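Local coordinates for protein 433aa long hypothetical phosphoribosylglycinamide formyl transferase (Pyrococcus horikoshii, PDB 2DWC) that is of unknown function but belongs to the ATP-grasp family and binds ADP in a pocket, at residues Leu124-Val129 and Ser137-Ala142; Asp146-Ala151 and Glu179-Ala184; Pro158-Ala163 and Glu202-Phe207. All coordinates share one frame; numbering follows the deposited sequence.

Contact 1 of 3, residues Leu124-Val129 and Ser137-Ala142; sequences LRETLV and SRYMYA
Arg-125 of helix 121-132 and Tyr-139 run past each other in opposite directions. Tyr-139 is on edge strand 139-142 of the four-stranded antiparallel sheet in the ATP-grasp domain. This is the tight part of the contact. Arg-125 CG sits over the ring centre in a CH-pi contact, 3.6 Å from the Tyr-139 centroid and 12° off the ring normal. Beyond CG the chain bends at chi2 and chi3, and the guanidinium plane stands perpendicular to the ring. Arg-125 NH1 then gives a nearly straight hydrogen bond to Ser-137 OG, 3.0 Å long and close to the guanidinium plane. Ser-137 belongs to the ADP pocket, and its OG is also hydrogen-bonded to Glu-202.

Arg-125 and Ser-137 are buried, whereas Glu-126, Val-129 and both tyrosines keep some exposure. On this more solvent-accessible side the contact is made largely by side-chain ends. Glu-126 OE1 accepts from Tyr-139 OH at 2.7 Å and from Tyr-141 OH at 2.6 Å. The Glu-126 and Tyr-141 side chains meet tip to tip, and Glu-126 OE1 takes this bond on its anti lone pair. Tyr-139 comes from the syn side, 25° out of the carboxylate plane. Val-129 CG2 adds an apolar touch to Tyr-139 CE1 at 3.8 Å. Two phenol donors on one oxygen would help to stabilise a negative charge on Glu-126, and the shared oxygen probably holds both phenol ends at the helix.

Contact 2 of 3, residues Asp146-Ala151 and Glu179-Ala184; sequences DELYEA and EDIPKA
Ile-181, Tyr-149 and Leu-148 carry this helix-helix packing within the ATP-grasp domain. It joins helix 145-155 to the short helix 181-185. Both helices lie against the four-stranded antiparallel sheet: Leu-148 and Ala-184 each also touch Thr-161 of strand 159-163.

Ile-181 has the largest area buried here and inserts between the other two side chains. Its CG2, anti to the backbone N, stands over the centre of the Tyr-149 ring. This CH-pi contact is 3.5 Å from Ile-181 CG2 to the ring centroid and only 2° off the normal. The other branch reaches the same ring nearer its rim, with Ile-181 CD1 3.4 Å from Tyr-149 CD2. The ring therefore packs against both branches of the isoleucine.

Leu-148 approaches from the buried side. Its side chain and that of Ile-181 slide past each other in opposite directions, and Leu-148 CD1 meets Ile-181 CG2 at 3.6 Å. Ile-181 CG2 thus touches both the leucine and the tyrosine. Leu-148 CD1 also reaches Ala-184 CB, more loosely, at 4.5 Å. The contact across the two segments is apolar apart from the phenol end. There, at the more exposed margin, Tyr-149 OH lies 3.7 Å from Pro-182 CD.

Contact 3 of 3, residues Pro158-Ala163 and Glu202-Phe207; sequences PCHTKA and EEHIDF. With ADP (adenosine-5'-diphosphate), chain H.
Much of the adenine side of the ADP pocket in the ATP-grasp domain is built here, where antiparallel strands 159-163 and 199-203 meet and the chain runs on past Glu-203 beside the base. His-160 and Glu-202 form a hydrogen-bonded pair: His-160 N gives to Glu-202 O, and Glu-202 N gives to His-160 O. Their side chains lie on one face of the sheet, toward the ligand.

One face of the His-160 ring meets the adenine, with ADP C5 over its centre. His-160 NE2 shares a hydrogen bond with His-204 ND1 at 2.8 Å, which probably limits rotation of the ring; the two imidazoles meet rim to rim, their planes 25° apart. Lys-162, extended beyond CG, crosses Glu-202 at about a right angle. Lys-162 NZ forms a salt bridge with Glu-202 OE1 at 3.0 Å, its hydrogen bond weak. It also donates to ADP N7 at 2.9 Å and to ADP O2A at 3.0 Å, so one ammonium ties base to phosphate.

ADP N6 donates to Glu-202 OE2 and to Glu-203 O. Ser-137 OG is a further partner of Glu-202 OE2. Phe-207 CE1 approaches ADP N3. A second backbone bond to the base comes from Ile-205 N, which donates to ADP N1 at 2.8 Å, with an N-H...N angle of 170°.

From the N terminus, helix 121-132 comes first. Contact 1 closes a short loop between it and strand 139-142, before the other two contacts open. Helix 145-155 and strand 159-163 follow, opening contacts 2 and 3 in turn. Helix 181-185 closes contact 2, and the 202-207 segment closes contact 3, so these two cross. Strand 199-203 lies between strands 139-142 and 159-163, which joins contacts 1 and 3 within one sheet; Arg-138 O and Glu-203 N make a probable hydrogen bond of 2.9 Å. Leu-148 against Ala-142 and Ala-151 against Met-140 join contact 2 to contact 1. Contact 2 thus covers the sheet with helices 145-155 and 181-185, and contacts 1 and 3 meet at the ADP pocket.

Contact 1 of 3, residues Leu124-Val129 and Ser137-Ala142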
loop_
_atom_site.group_PDB
_atom_site.type_symbol
_atom_site.label_atom_id
_atom_site.label_comp_id
_atom_site.label_asym_id
_atom_site.label_seq_id
_atom_site.Cartn_x
_atom_site.Cartn_y
_atom_site.Cartn_z
ATOM N N LEU B 124 -33.842 6.482 2.852
ATOM C CA LEU B 124 -32.889 6.784 1.789
ATOM C C LEU B 124 -33.579 7.244 0.507
ATOM O O LEU B 124 -33.237 8.284 -0.053
ATOM C CB LEU B 124 -32.042 5.557 1.478
ATOM C CG LEU B 124 -30.941 5.803 0.448
ATOM C CD1 LEU B 124 -30.092 7.004 0.895
ATOM C CD2 LEU B 124 -30.106 4.530 0.303
ATOM N N ARG B 125 -34.544 6.452 0.049
ATOM C CA ARG B 125 -35.249 6.799 -1.183
ATOM C C ARG B 125 -35.912 8.161 -1.047
ATOM O O ARG B 125 -35.823 8.998 -1.948
ATOM C CB ARG B 125 -36.277 5.709 -1.538
ATOM C CG ARG B 125 -37.032 5.954 -2.876
ATOM C CD ARG B 125 -36.120 6.312 -4.070
ATOM N NE ARG B 125 -35.136 5.264 -4.416
ATOM C CZ ARG B 125 -35.279 4.386 -5.399
ATOM N NH1 ARG B 125 -36.374 4.399 -6.148
ATOM N NH2 ARG B 125 -34.303 3.524 -5.666
ATOM N N GLU B 126 -36.569 8.423 0.079
ATOM C CA GLU B 126 -37.207 9.726 0.237
ATOM C C GLU B 126 -36.181 10.855 0.265
ATOM O O GLU B 126 -36.447 11.967 -0.194
ATOM C CB GLU B 126 -38.073 9.735 1.504
ATOM C CG GLU B 126 -39.283 8.781 1.406
ATOM C CD GLU B 126 -40.061 8.967 0.095
ATOM O OE1 GLU B 126 -40.099 8.024 -0.731
ATOM O OE2 GLU B 126 -40.614 10.063 -0.111
ATOM N N THR B 127 -34.993 10.572 0.802
ATOM C CA THR B 127 -33.952 11.591 0.823
ATOM C C THR B 127 -33.535 11.906 -0.616
ATOM O O THR B 127 -33.360 13.074 -0.975
ATOM C CB THR B 127 -32.722 11.111 1.665
ATOM O OG1 THR B 127 -33.139 10.932 3.028
ATOM C CG2 THR B 127 -31.580 12.139 1.624
ATOM N N LEU B 128 -33.363 10.863 -1.432
ATOM C CA LEU B 128 -32.981 11.091 -2.825
ATOM C C LEU B 128 -34.054 11.837 -3.613
ATOM O O LEU B 128 -33.742 12.722 -4.398
ATOM C CB LEU B 128 -32.709 9.774 -3.552
ATOM C CG LEU B 128 -31.262 9.244 -3.542
ATOM C CD1 LEU B 128 -30.680 9.351 -2.152
ATOM C CD2 LEU B 128 -31.242 7.798 -4.042
ATOM N N VAL B 129 -35.309 11.453 -3.414
ATOM C CA VAL B 129 -36.392 12.071 -4.170
ATOM C C VAL B 129 -36.792 13.451 -3.653
ATOM O O VAL B 129 -36.847 14.399 -4.424
ATOM C CB VAL B 129 -37.656 11.146 -4.182
ATOM C CG1 VAL B 129 -38.801 11.838 -4.963
ATOM C CG2 VAL B 129 -37.319 9.795 -4.803
ATOM N N SER B 137 -35.740 5.123 -9.938
ATOM C CA SER B 137 -36.750 4.210 -10.461
ATOM C C SER B 137 -38.090 4.608 -9.843
ATOM O O SER B 137 -38.134 5.163 -8.745
ATOM C CB SER B 137 -36.429 2.778 -10.045
ATOM O OG SER B 137 -36.441 2.623 -8.624
ATOM N N ARG B 138 -39.190 4.339 -10.540
ATOM C CA ARG B 138 -40.503 4.631 -9.971
ATOM C C ARG B 138 -40.706 3.627 -8.865
ATOM O O ARG B 138 -40.298 2.473 -8.981
ATOM C CB ARG B 138 -41.621 4.449 -11.011
ATOM C CG ARG B 138 -41.516 5.385 -12.185
ATOM C CD ARG B 138 -42.504 4.976 -13.272
ATOM N NE ARG B 138 -42.159 5.563 -14.562
ATOM C CZ ARG B 138 -42.157 6.869 -14.803
ATOM N NH1 ARG B 138 -42.489 7.716 -13.836
ATOM N NH2 ARG B 138 -41.818 7.332 -16.006
ATOM N N TYR B 139 -41.388 4.032 -7.800
ATOM C CA TYR B 139 -41.564 3.114 -6.693
ATOM C C TYR B 139 -42.805 3.422 -5.848
ATOM O O TYR B 139 -43.420 4.486 -5.984
ATOM C CB TYR B 139 -40.339 3.196 -5.778
ATOM C CG TYR B 139 -40.241 4.556 -5.119
ATOM C CD1 TYR B 139 -39.705 5.655 -5.803
ATOM C CD2 TYR B 139 -40.772 4.779 -3.834
ATOM C CE1 TYR B 139 -39.708 6.919 -5.237
ATOM C CE2 TYR B 139 -40.778 6.060 -3.258
ATOM C CZ TYR B 139 -40.250 7.121 -3.965
ATOM O OH TYR B 139 -40.269 8.379 -3.416
ATOM N N MET B 140 -43.100 2.496 -4.944
ATOM C CA MET B 140 -44.203 2.576 -3.985
ATOM C C MET B 140 -43.826 1.699 -2.801
ATOM O O MET B 140 -43.044 0.769 -2.945
ATOM C CB MET B 140 -45.487 2.008 -4.581
ATOM C CG MET B 140 -46.081 2.830 -5.671
ATOM S SD MET B 140 -47.611 2.036 -6.245
ATOM C CE MET B 140 -48.462 1.826 -4.715
ATOM N N TYR B 141 -44.402 1.964 -1.636
ATOM C CA TYR B 141 -44.120 1.127 -0.478
ATOM C C TYR B 141 -45.361 0.306 -0.153
ATOM O O TYR B 141 -46.479 0.693 -0.503
ATOM C CB TYR B 141 -43.773 1.972 0.749
ATOM C CG TYR B 141 -42.610 2.917 0.544
ATOM C CD1 TYR B 141 -42.825 4.292 0.378
ATOM C CD2 TYR B 141 -41.314 2.442 0.478
ATOM C CE1 TYR B 141 -41.771 5.164 0.153
ATOM C CE2 TYR B 141 -40.235 3.311 0.247
ATOM C CZ TYR B 141 -40.468 4.661 0.088
ATOM O OH TYR B 141 -39.434 5.532 -0.133
ATOM N N ALA B 142 -45.171 -0.819 0.525
ATOM C CA ALA B 142 -46.281 -1.679 0.925
ATOM C C ALA B 142 -46.003 -2.125 2.348
ATOM O O ALA B 142 -44.875 -2.454 2.674
ATOM C CB ALA B 142 -46.380 -2.884 0.024
#

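Contact 2 of 3, residues Asp146-Ala151 and Glu179-Ala184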
loop_
_atom_site.group_PDB
_atom_site.type_symbol
_atom_site.label_atom_id
_atom_site.label_comp_id
_atom_site.label_asym_id
_atom_site.label_seq_id
_atom_site.Cartn_x
_atom_site.Cartn_y
_atom_site.Cartn_z
ATOM N N ASP B 146 -51.947 -6.919 1.030
ATOM C CA ASP B 146 -52.942 -6.236 0.207
ATOM C C ASP B 146 -52.311 -5.049 -0.501
ATOM O O ASP B 146 -52.578 -4.793 -1.672
ATOM C CB ASP B 146 -54.104 -5.740 1.072
ATOM C CG ASP B 146 -55.120 -6.826 1.370
ATOM O OD1 ASP B 146 -54.727 -7.991 1.629
ATOM O OD2 ASP B 146 -56.321 -6.501 1.352
ATOM N N GLU B 147 -51.473 -4.310 0.216
ATOM C CA GLU B 147 -50.829 -3.161 -0.390
ATOM C C GLU B 147 -49.773 -3.630 -1.380
ATOM O O GLU B 147 -49.564 -3.003 -2.422
ATOM C CB GLU B 147 -50.200 -2.286 0.688
ATOM C CG GLU B 147 -51.206 -1.512 1.491
ATOM C CD GLU B 147 -50.541 -0.560 2.458
ATOM O OE1 GLU B 147 -51.255 0.265 3.068
ATOM O OE2 GLU B 147 -49.300 -0.638 2.599
ATOM N N LEU B 148 -49.126 -4.748 -1.066
ATOM C CA LEU B 148 -48.104 -5.288 -1.963
ATOM C C LEU B 148 -48.733 -5.644 -3.324
ATOM O O LEU B 148 -48.171 -5.317 -4.380
ATOM C CB LEU B 148 -47.453 -6.528 -1.340
ATOM C CG LEU B 148 -45.979 -6.836 -1.640
ATOM C CD1 LEU B 148 -45.865 -8.303 -1.917
ATOM C CD2 LEU B 148 -45.445 -6.014 -2.803
ATOM N N TYR B 149 -49.905 -6.294 -3.302
ATOM C CA TYR B 149 -50.574 -6.659 -4.559
ATOM C C TYR B 149 -50.885 -5.430 -5.382
ATOM O O TYR B 149 -50.598 -5.381 -6.583
ATOM C CB TYR B 149 -51.883 -7.406 -4.292
ATOM C CG TYR B 149 -51.742 -8.896 -4.247
ATOM C CD1 TYR B 149 -51.721 -9.576 -3.029
ATOM C CD2 TYR B 149 -51.627 -9.635 -5.427
ATOM C CE1 TYR B 149 -51.592 -10.960 -2.980
ATOM C CE2 TYR B 149 -51.494 -11.028 -5.392
ATOM C CZ TYR B 149 -51.477 -11.679 -4.166
ATOM O OH TYR B 149 -51.335 -13.044 -4.121
ATOM N N GLU B 150 -51.474 -4.421 -4.750
ATOM C CA GLU B 150 -51.836 -3.204 -5.468
ATOM C C GLU B 150 -50.590 -2.484 -5.979
ATOM O O GLU B 150 -50.580 -1.965 -7.097
ATOM C CB GLU B 150 -52.660 -2.277 -4.571
ATOM C CG GLU B 150 -53.171 -1.013 -5.278
ATOM C CD GLU B 150 -54.132 -0.181 -4.422
ATOM O OE1 GLU B 150 -54.263 -0.453 -3.200
ATOM O OE2 GLU B 150 -54.752 0.752 -4.983
ATOM N N ALA B 151 -49.537 -2.473 -5.166
ATOM C CA ALA B 151 -48.293 -1.805 -5.555
ATOM C C ALA B 151 -47.657 -2.482 -6.770
ATOM O O ALA B 151 -47.317 -1.818 -7.745
ATOM C CB ALA B 151 -47.315 -1.799 -4.370
ATOM N N GLU B 179 -48.269 -14.028 -9.616
ATOM C CA GLU B 179 -48.035 -15.303 -8.943
ATOM C C GLU B 179 -46.800 -15.260 -8.051
ATOM O O GLU B 179 -46.621 -16.110 -7.175
ATOM C CB GLU B 179 -47.889 -16.428 -9.968
ATOM C CG GLU B 179 -46.640 -16.317 -10.823
ATOM C CD GLU B 179 -46.877 -15.601 -12.139
ATOM O OE1 GLU B 179 -47.623 -14.598 -12.168
ATOM O OE2 GLU B 179 -46.297 -16.043 -13.152
ATOM N N ASP B 180 -45.950 -14.261 -8.269
ATOM C CA ASP B 180 -44.736 -14.116 -7.479
ATOM C C ASP B 180 -44.958 -13.234 -6.259
ATOM O O ASP B 180 -44.123 -13.203 -5.356
ATOM C CB ASP B 180 -43.620 -13.512 -8.338
ATOM C CG ASP B 180 -43.078 -14.486 -9.371
ATOM O OD1 ASP B 180 -42.589 -14.022 -10.425
ATOM O OD2 ASP B 180 -43.128 -15.709 -9.122
ATOM N N ILE B 181 -46.079 -12.519 -6.223
ATOM C CA ILE B 181 -46.349 -11.623 -5.107
ATOM C C ILE B 181 -46.340 -12.326 -3.749
ATOM O O ILE B 181 -45.709 -11.850 -2.803
ATOM C CB ILE B 181 -47.663 -10.842 -5.349
ATOM C CG1 ILE B 181 -47.443 -9.878 -6.524
ATOM C CG2 ILE B 181 -48.086 -10.084 -4.091
ATOM C CD1 ILE B 181 -48.666 -9.099 -6.964
ATOM N N PRO B 182 -47.016 -13.478 -3.625
ATOM C CA PRO B 182 -46.980 -14.126 -2.309
ATOM C C PRO B 182 -45.545 -14.534 -1.903
ATOM O O PRO B 182 -45.159 -14.439 -0.736
ATOM C CB PRO B 182 -47.927 -15.320 -2.485
ATOM C CG PRO B 182 -47.863 -15.605 -3.966
ATOM C CD PRO B 182 -47.862 -14.227 -4.571
ATOM N N LYS B 183 -44.759 -14.974 -2.879
ATOM C CA LYS B 183 -43.376 -15.380 -2.635
ATOM C C LYS B 183 -42.558 -14.174 -2.137
ATOM O O LYS B 183 -41.736 -14.296 -1.237
ATOM C CB LYS B 183 -42.756 -15.916 -3.933
ATOM C CG LYS B 183 -43.650 -16.884 -4.708
ATOM C CD LYS B 183 -43.260 -18.337 -4.465
ATOM C CE LYS B 183 -41.898 -18.650 -5.074
ATOM N NZ LYS B 183 -41.487 -20.065 -4.831
ATOM N N ALA B 184 -42.802 -13.011 -2.725
ATOM C CA ALA B 184 -42.088 -11.789 -2.351
ATOM C C ALA B 184 -42.449 -11.303 -0.953
ATOM O O ALA B 184 -41.603 -10.760 -0.234
ATOM C CB ALA B 184 -42.374 -10.694 -3.365
#

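Contact 3 of 3, residues Pro158-Ala163 and Glu202-Phe207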
loop_
_atom_site.group_PDB
_atom_site.type_symbol
_atom_site.label_atom_id
_atom_site.label_comp_id
_atom_site.label_asym_id
_atom_site.label_seq_id
_atom_site.Cartn_x
_atom_site.Cartn_y
_atom_site.Cartn_z
ATOM N N PRO B 158 -42.003 -6.615 -15.049
ATOM C CA PRO B 158 -41.472 -7.205 -13.818
ATOM C C PRO B 158 -41.092 -6.054 -12.883
ATOM O O PRO B 158 -40.715 -4.984 -13.348
ATOM C CB PRO B 158 -40.218 -7.959 -14.292
ATOM C CG PRO B 158 -40.387 -8.070 -15.758
ATOM C CD PRO B 158 -41.038 -6.777 -16.141
ATOM N N CYS B 159 -41.199 -6.273 -11.579
ATOM C CA CYS B 159 -40.824 -5.238 -10.620
ATOM C C CYS B 159 -39.939 -5.842 -9.528
ATOM O O CYS B 159 -39.878 -7.061 -9.360
ATOM C CB CYS B 159 -42.067 -4.567 -10.012
ATOM S SG CYS B 159 -43.252 -5.703 -9.227
ATOM N N HIS B 160 -39.228 -4.979 -8.810
ATOM C CA HIS B 160 -38.337 -5.421 -7.739
ATOM C C HIS B 160 -38.941 -5.099 -6.374
ATOM O O HIS B 160 -39.322 -3.958 -6.134
ATOM C CB HIS B 160 -36.989 -4.688 -7.841
ATOM C CG HIS B 160 -36.261 -4.947 -9.119
ATOM N ND1 HIS B 160 -35.297 -5.926 -9.238
ATOM C CD2 HIS B 160 -36.374 -4.378 -10.342
ATOM C CE1 HIS B 160 -34.846 -5.947 -10.480
ATOM N NE2 HIS B 160 -35.483 -5.018 -11.170
ATOM N N THR B 161 -39.005 -6.083 -5.486
ATOM C CA THR B 161 -39.520 -5.843 -4.137
ATOM C C THR B 161 -38.329 -5.984 -3.188
ATOM O O THR B 161 -37.568 -6.939 -3.288
ATOM C CB THR B 161 -40.591 -6.879 -3.710
ATOM O OG1 THR B 161 -40.039 -8.197 -3.772
ATOM C CG2 THR B 161 -41.804 -6.803 -4.626
ATOM N N LYS B 162 -38.183 -5.043 -2.268
ATOM C CA LYS B 162 -37.059 -5.082 -1.331
ATOM C C LYS B 162 -37.505 -4.749 0.078
ATOM O O LYS B 162 -38.291 -3.821 0.295
ATOM C CB LYS B 162 -35.972 -4.080 -1.761
ATOM C CG LYS B 162 -35.595 -4.127 -3.241
ATOM C CD LYS B 162 -34.722 -2.921 -3.653
ATOM C CE LYS B 162 -34.483 -2.876 -5.176
ATOM N NZ LYS B 162 -33.582 -1.734 -5.559
ATOM N N ALA B 163 -36.990 -5.515 1.038
ATOM C CA ALA B 163 -37.288 -5.287 2.444
ATOM C C ALA B 163 -36.688 -3.929 2.819
ATOM O O ALA B 163 -35.559 -3.604 2.419
ATOM C CB ALA B 163 -36.666 -6.399 3.281
ATOM N N GLU B 202 -40.200 -1.407 -6.809
ATOM C CA GLU B 202 -39.658 -0.530 -7.843
ATOM C C GLU B 202 -39.823 -1.044 -9.261
ATOM O O GLU B 202 -39.761 -2.249 -9.498
ATOM C CB GLU B 202 -38.139 -0.334 -7.641
ATOM C CG GLU B 202 -37.724 0.133 -6.261
ATOM C CD GLU B 202 -36.196 0.274 -6.139
ATOM O OE1 GLU B 202 -35.692 0.364 -5.007
ATOM O OE2 GLU B 202 -35.512 0.297 -7.185
ATOM N N GLU B 203 -39.946 -0.117 -10.210
ATOM C CA GLU B 203 -40.013 -0.527 -11.609
ATOM C C GLU B 203 -38.644 -1.085 -12.032
ATOM O O GLU B 203 -37.598 -0.686 -11.493
ATOM C CB GLU B 203 -40.359 0.654 -12.511
ATOM C CG GLU B 203 -39.443 1.817 -12.345
ATOM C CD GLU B 203 -39.389 2.701 -13.568
ATOM O OE1 GLU B 203 -39.009 3.869 -13.413
ATOM O OE2 GLU B 203 -39.712 2.236 -14.685
ATOM N N HIS B 204 -38.642 -2.009 -12.989
ATOM C CA HIS B 204 -37.392 -2.580 -13.466
ATOM C C HIS B 204 -36.716 -1.628 -14.438
ATOM O O HIS B 204 -37.322 -1.196 -15.419
ATOM C CB HIS B 204 -37.634 -3.918 -14.165
ATOM C CG HIS B 204 -36.390 -4.527 -14.733
ATOM N ND1 HIS B 204 -35.374 -5.017 -13.940
ATOM C CD2 HIS B 204 -35.987 -4.705 -16.014
ATOM C CE1 HIS B 204 -34.398 -5.473 -14.707
ATOM N NE2 HIS B 204 -34.745 -5.295 -15.970
ATOM N N ILE B 205 -35.462 -1.282 -14.164
ATOM C CA ILE B 205 -34.723 -0.395 -15.052
ATOM C C ILE B 205 -33.862 -1.246 -15.979
ATOM O O ILE B 205 -33.094 -2.102 -15.527
ATOM C CB ILE B 205 -33.801 0.576 -14.271
ATOM C CG1 ILE B 205 -34.633 1.460 -13.331
ATOM C CG2 ILE B 205 -33.050 1.473 -15.246
ATOM C CD1 ILE B 205 -35.719 2.256 -14.058
ATOM N N ASP B 206 -34.030 -1.057 -17.281
ATOM C CA ASP B 206 -33.223 -1.806 -18.235
ATOM C C ASP B 206 -32.008 -0.915 -18.462
ATOM O O ASP B 206 -32.054 0.024 -19.256
ATOM C CB ASP B 206 -33.981 -2.013 -19.552
ATOM C CG ASP B 206 -33.252 -2.958 -20.502
ATOM O OD1 ASP B 206 -33.567 -2.923 -21.709
ATOM O OD2 ASP B 206 -32.376 -3.738 -20.043
ATOM N N PHE B 207 -30.931 -1.181 -17.732
ATOM C CA PHE B 207 -29.735 -0.363 -17.880
ATOM C C PHE B 207 -28.600 -1.130 -18.553
ATOM O O PHE B 207 -28.604 -2.362 -18.614
ATOM C CB PHE B 207 -29.282 0.170 -16.504
ATOM C CG PHE B 207 -29.021 -0.903 -15.496
ATOM C CD1 PHE B 207 -29.951 -1.171 -14.495
ATOM C CD2 PHE B 207 -27.861 -1.668 -15.552
ATOM C CE1 PHE B 207 -29.732 -2.183 -13.568
ATOM C CE2 PHE B 207 -27.623 -2.691 -14.631
ATOM C CZ PHE B 207 -28.562 -2.953 -13.631
HETATM P PB ADP H . -28.566 -4.175 -2.240
HETATM O O1B ADP H . -27.600 -3.360 -1.469
HETATM O O2B ADP H . -28.095 -5.346 -3.242
HETATM O O3B ADP H . -30.102 -4.328 -1.786
HETATM P PA ADP H . -30.217 -3.274 -4.321
HETATM O O1A ADP H . -31.166 -4.274 -3.782
HETATM O O2A ADP H . -30.877 -1.808 -4.363
HETATM O O3A ADP H . -28.887 -3.133 -3.424
HETATM O "O5'" ADP H . -29.747 -3.634 -5.815
HETATM C "C5'" ADP H . -29.100 -4.879 -6.089
HETATM C "C4'" ADP H . -29.108 -5.115 -7.598
HETATM O "O4'" ADP H . -30.410 -5.480 -8.085
HETATM C "C3'" ADP H . -28.777 -3.806 -8.314
HETATM O "O3'" ADP H . -27.359 -3.618 -8.308
HETATM C "C2'" ADP H . -29.245 -4.209 -9.710
HETATM O "O2'" ADP H . -28.356 -5.195 -10.241
HETATM C "C1'" ADP H . -30.588 -4.856 -9.370
HETATM N N9 ADP H . -31.650 -3.833 -9.222
HETATM C C8 ADP H . -32.060 -3.277 -8.087
HETATM N N7 ADP H . -33.048 -2.418 -8.343
HETATM C C5 ADP H . -33.269 -2.433 -9.648
HETATM C C6 ADP H . -34.146 -1.757 -10.494
HETATM N N6 ADP H . -35.044 -0.913 -9.998
HETATM N N1 ADP H . -34.090 -2.000 -11.812
HETATM C C2 ADP H . -33.228 -2.866 -12.314
HETATM N N3 ADP H . -32.383 -3.527 -11.540
HETATM C C4 ADP H . -32.378 -3.334 -10.217
HETATM O O HOH W 1 -41.270 -2.615 -14.277
#